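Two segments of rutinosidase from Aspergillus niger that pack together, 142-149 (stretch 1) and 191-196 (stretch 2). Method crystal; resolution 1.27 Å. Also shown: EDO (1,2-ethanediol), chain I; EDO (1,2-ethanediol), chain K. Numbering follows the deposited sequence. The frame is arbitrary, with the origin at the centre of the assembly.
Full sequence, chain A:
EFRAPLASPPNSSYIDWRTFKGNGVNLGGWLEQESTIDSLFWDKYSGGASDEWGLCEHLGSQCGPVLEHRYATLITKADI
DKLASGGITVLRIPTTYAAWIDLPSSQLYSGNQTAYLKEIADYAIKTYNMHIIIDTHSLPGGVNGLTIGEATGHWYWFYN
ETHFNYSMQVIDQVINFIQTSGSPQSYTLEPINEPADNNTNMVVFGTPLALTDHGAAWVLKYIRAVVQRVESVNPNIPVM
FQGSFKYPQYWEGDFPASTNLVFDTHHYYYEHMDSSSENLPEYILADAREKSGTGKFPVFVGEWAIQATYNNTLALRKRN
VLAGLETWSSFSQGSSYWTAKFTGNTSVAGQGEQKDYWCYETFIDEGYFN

Stretch 1, residues 142-149: GVNGLTIG
Stretch 2, residues 191-196: PINEPA

The contact is a loop-against-loop pairing within one chain, burying 311 Å² summed over both sides. Stretch 1 is loop or turn up to L146 and a 3-10 segment over 147-149; the part of stretch 2 that meets it, I192 to A196, is extended except at E194, whose phi/psi of 48/55 puts a left-handed kink in the path. The register is set by two CA pairs, V143 CA with P195 CA at 4.9 Å and N144 CA with A196 CA at 4.5 Å, so the numbering rises in the same sense along both stretches.

V143 is covered most, losing 71 Å². At phi/psi -107/-3 its carbonyl faces stretch 2, and A196 N donates to V143 O at 2.8 Å with an N-H...O angle of 167°, a short and nearly linear bond. The same oxygen, V143 O, receives a CA-H...O contact from P195 CA at 3.3 Å, 137° at the hydrogen. The side chain points toward stretch 2 in the m rotamer (chi1 -58°). Two of its contacts are apolar: V143 CG1 lies 4.2 Å from I192 CD1, which reaches inward on a t,t chain although its CA-to-CB bond is sideways, and V143 CB stands 4.5 Å from P195 CB. Separately, V143 CG2 packs 3.7 Å from N193 O, a methyl against a carbonyl oxygen and not a hydrogen bond.

N144, with 52 Å² covered, lies at phi/psi -159/16 with chi1 50° (p) and chi2 34°. This conformation places its amide between the stretches: N144 ND2 donates to E194 O (3.0 Å, 160°), while N144 OD1 accepts from L146 N (3.0 Å, 147°) and so braces its own turn. G145 follows at phi 68, a value that favours glycine, and G149 N closes the turn on L146 O at 3.0 Å. A CB on G149 would come within 2.2 Å of N144 OD1. Backbone contact continues where N144 CA approaches A196 O at 3.3 Å, 174° at the hydrogen. One water joins the stretches, donating to N193 O (2.8 Å) and accepting from N193 ND2 (3.0 Å) and, weakly, from N144 ND2 (3.0 Å).

E194, covered over 40 Å², has a sideways CA-to-CB bond and an m,t chain (chi1 -63°, chi2 -179°, chi3 7°). E194 OE1 lies 3.5 Å from I148 CD1, a van der Waals contact made by an isoleucine in p,t (52°, 166°); the same methyl, I148 CD1, is 3.9 Å from N193 ND2. The chain K ethanediol spans the carboxylate, its O1 donating to E194 OE1 at 2.6 Å and its O2 to E194 OE2 at 2.7 Å.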

ATOM      1  N   GLY A 142     -20.141  17.093   4.437  1.00 12.40           N
ATOM      2  CA  GLY A 142     -18.905  16.691   3.760  1.00 12.07           C
ATOM      3  C   GLY A 142     -18.289  15.460   4.398  1.00 11.43           C
ATOM      4  O   GLY A 142     -18.013  15.468   5.601  1.00 11.66           O
ATOM      5  N   VAL A 143     -18.022  14.436   3.575  1.00 10.95           N
ATOM      6  CA  VAL A 143     -17.537  13.154   4.110  1.00 11.15           C
ATOM      7  C   VAL A 143     -16.046  12.897   3.830  1.00 11.36           C
ATOM      8  O   VAL A 143     -15.558  11.867   4.328  1.00 11.51           O
ATOM      9  CB  VAL A 143     -18.347  11.951   3.606  1.00 11.67           C
ATOM     10  CG1 VAL A 143     -19.837  12.075   3.955  1.00 11.69           C
ATOM     11  CG2 VAL A 143     -18.207  11.759   2.135  1.00 12.32           C
ATOM     12  N   ASN A 144     -15.365  13.779   3.103  1.00 11.72           N
ATOM     13  CA  ASN A 144     -13.946  13.483   2.804  1.00 11.60           C
ATOM     14  C   ASN A 144     -13.133  14.719   2.440  1.00 12.14           C
ATOM     15  O   ASN A 144     -12.007  14.575   1.918  1.00 11.61           O
ATOM     16  CB  ASN A 144     -13.833  12.472   1.661  1.00 11.42           C
ATOM     17  CG  ASN A 144     -14.673  12.864   0.472  1.00 12.16           C
ATOM     18  OD1 ASN A 144     -14.847  14.044   0.165  1.00 11.56           O
ATOM     19  ND2 ASN A 144     -15.146  11.856  -0.277  1.00 11.47           N
ATOM     20  N   GLY A 145     -13.611  15.933   2.708  1.00 11.88           N
ATOM     21  CA  GLY A 145     -12.822  17.141   2.387  1.00 12.60           C
ATOM     22  C   GLY A 145     -12.665  17.378   0.907  1.00 12.62           C
ATOM     23  O   GLY A 145     -11.885  18.258   0.529  1.00 13.38           O
ATOM     24  N   LEU A 146     -13.326  16.655   0.025  1.00 11.44           N
ATOM     25  CA  LEU A 146     -13.170  16.765  -1.420  1.00 11.88           C
ATOM     26  C   LEU A 146     -14.490  17.233  -2.023  1.00 12.20           C
ATOM     27  O   LEU A 146     -15.570  17.042  -1.381  1.00 11.59           O
ATOM     28  CB  LEU A 146     -12.778  15.436  -2.069  1.00 13.29           C
ATOM     29  CG  LEU A 146     -11.442  14.886  -1.581  1.00 14.04           C
ATOM     30  CD1 LEU A 146     -11.307  13.450  -2.009  1.00 17.25           C
ATOM     31  CD2 LEU A 146     -10.246  15.747  -2.066  1.00 15.27           C
ATOM     32  N   THR A 147     -14.445  17.718  -3.275  1.00 12.00           N
ATOM     33  CA  THR A 147     -15.704  18.145  -3.944  1.00 12.51           C
ATOM     34  C   THR A 147     -16.730  17.005  -3.948  1.00 14.09           C
ATOM     35  O   THR A 147     -17.951  17.255  -3.747  1.00 13.39           O
ATOM     36  CB  THR A 147     -15.423  18.583  -5.405  1.00 14.36           C
ATOM     37  OG1 THR A 147     -16.650  19.026  -6.004  1.00 13.50           O
ATOM     38  CG2 THR A 147     -14.750  17.519  -6.234  1.00 13.39           C
ATOM     39  N   ILE A 148     -16.288  15.775  -4.140  1.00 11.96           N
ATOM     40  CA  ILE A 148     -17.204  14.643  -4.305  1.00 11.73           C
ATOM     41  C   ILE A 148     -17.977  14.397  -2.988  1.00 11.30           C
ATOM     42  O   ILE A 148     -19.116  13.906  -3.068  1.00 12.47           O
ATOM     43  CB  ILE A 148     -16.493  13.383  -4.770  1.00 12.83           C
ATOM     44  CG1 ILE A 148     -15.301  13.028  -3.902  1.00 13.02           C
ATOM     45  CG2 ILE A 148     -16.065  13.567  -6.231  1.00 13.51           C
ATOM     46  CD1 ILE A 148     -14.762  11.598  -4.109  1.00 13.57           C
ATOM     47  N   GLY A 149     -17.425  14.742  -1.822  1.00 11.97           N
ATOM     48  CA  GLY A 149     -18.035  14.469  -0.528  1.00 11.64           C
ATOM     49  C   GLY A 149     -19.031  15.555  -0.125  1.00 11.91           C
ATOM     50  O   GLY A 149     -19.789  15.292   0.845  1.00 11.42           O
ATOM     51  N   PRO A 191     -25.360   4.320   0.130  1.00 11.72           N
ATOM     52  CA  PRO A 191     -25.624   5.535   0.913  1.00 11.05           C
ATOM     53  C   PRO A 191     -24.432   6.408   1.298  1.00 11.56           C
ATOM     54  O   PRO A 191     -24.602   7.446   1.938  1.00 11.79           O
ATOM     55  CB  PRO A 191     -26.238   4.899   2.189  1.00 11.44           C
ATOM     56  CG  PRO A 191     -25.500   3.629   2.368  1.00 12.53           C
ATOM     57  CD  PRO A 191     -25.424   3.104   0.933  1.00 11.71           C
ATOM     58  N   ILE A 192     -23.230   6.000   0.888  1.00 11.05           N
ATOM     59  CA  ILE A 192     -22.046   6.854   1.119  1.00 11.65           C
ATOM     60  C   ILE A 192     -20.998   6.488   0.069  1.00 11.21           C
ATOM     61  O   ILE A 192     -21.023   5.359  -0.462  1.00 11.32           O
ATOM     62  CB  ILE A 192     -21.502   6.697   2.567  1.00 10.87           C
ATOM     63  CG1 ILE A 192     -20.623   7.888   3.002  1.00 11.78           C
ATOM     64  CG2 ILE A 192     -20.797   5.376   2.774  1.00 12.83           C
ATOM     65  CD1 ILE A 192     -20.484   7.978   4.535  1.00 12.39           C
ATOM     66  N   ASN A 193     -20.085   7.434  -0.170  1.00 10.36           N
ATOM     67  CA  ASN A 193     -18.979   7.228  -1.136  1.00 10.60           C
ATOM     68  C   ASN A 193     -17.701   7.789  -0.563  1.00 10.41           C
ATOM     69  O   ASN A 193     -17.641   8.985  -0.214  1.00 11.06           O
ATOM     70  CB  ASN A 193     -19.309   7.927  -2.439  1.00 10.71           C
ATOM     71  CG  ASN A 193     -18.211   7.706  -3.457  1.00 11.06           C
ATOM     72  OD1 ASN A 193     -18.141   6.630  -4.045  1.00 11.50           O
ATOM     73  ND2 ASN A 193     -17.359   8.719  -3.663  1.00 11.79           N
ATOM     74  N   GLU A 194     -16.664   6.956  -0.407  1.00 10.62           N
ATOM     75  CA  GLU A 194     -15.298   7.349  -0.030  1.00 11.40           C
ATOM     76  C   GLU A 194     -15.274   8.287   1.181  1.00 11.12           C
ATOM     77  O   GLU A 194     -14.609   9.331   1.157  1.00 11.62           O
ATOM     78  CB  GLU A 194     -14.551   7.915  -1.237  1.00 11.61           C
ATOM     79  CG  GLU A 194     -14.370   6.924  -2.344  1.00 11.69           C
ATOM     80  CD  GLU A 194     -13.601   7.486  -3.537  1.00 12.09           C
ATOM     81  OE1 GLU A 194     -13.067   8.611  -3.496  1.00 12.97           O
ATOM     82  OE2 GLU A 194     -13.396   6.661  -4.520  1.00 12.68           O
ATOM     83  N   PRO A 195     -15.886   7.880   2.317  1.00 11.56           N
ATOM     84  CA  PRO A 195     -15.701   8.658   3.538  1.00 11.73           C
ATOM     85  C   PRO A 195     -14.232   8.607   3.959  1.00 11.85           C
ATOM     86  O   PRO A 195     -13.587   7.538   3.902  1.00 12.04           O
ATOM     87  CB  PRO A 195     -16.623   7.939   4.554  1.00 12.64           C
ATOM     88  CG  PRO A 195     -16.681   6.508   4.034  1.00 12.95           C
ATOM     89  CD  PRO A 195     -16.637   6.643   2.537  1.00 11.92           C
ATOM     90  N   ALA A 196     -13.688   9.721   4.432  1.00 12.19           N
ATOM     91  CA  ALA A 196     -12.277   9.818   4.848  1.00 12.10           C
ATOM     92  C   ALA A 196     -12.140  10.975   5.817  1.00 12.40           C
ATOM     93  O   ALA A 196     -12.542  12.073   5.461  1.00 13.68           O
ATOM     94  CB  ALA A 196     -11.409   9.974   3.646  1.00 12.89           C
TER
HETATM   95  C1  EDO I 407     -11.168  18.780  -5.060  1.00 30.58           C
HETATM   96  O1  EDO I 407     -11.956  18.837  -3.908  1.00 18.77           O
HETATM   97  C2  EDO I 407      -9.782  18.987  -4.716  1.00 33.84           C
HETATM   98  O2  EDO I 407      -9.502  20.321  -4.294  1.00 38.38           O
HETATM   99  C1  EDO K 409     -10.854   9.394  -5.997  1.00 23.00           C
HETATM  100  O1  EDO K 409     -12.178   9.687  -5.651  1.00 18.38           O
HETATM  101  C2  EDO K 409     -10.764   8.012  -6.544  1.00 23.05           C
HETATM  102  O2  EDO K 409     -10.909   6.975  -5.531  1.00 22.34           O
HETATM  103  O   HOH W   1     -17.556  11.202  -1.951  1.00 11.25           O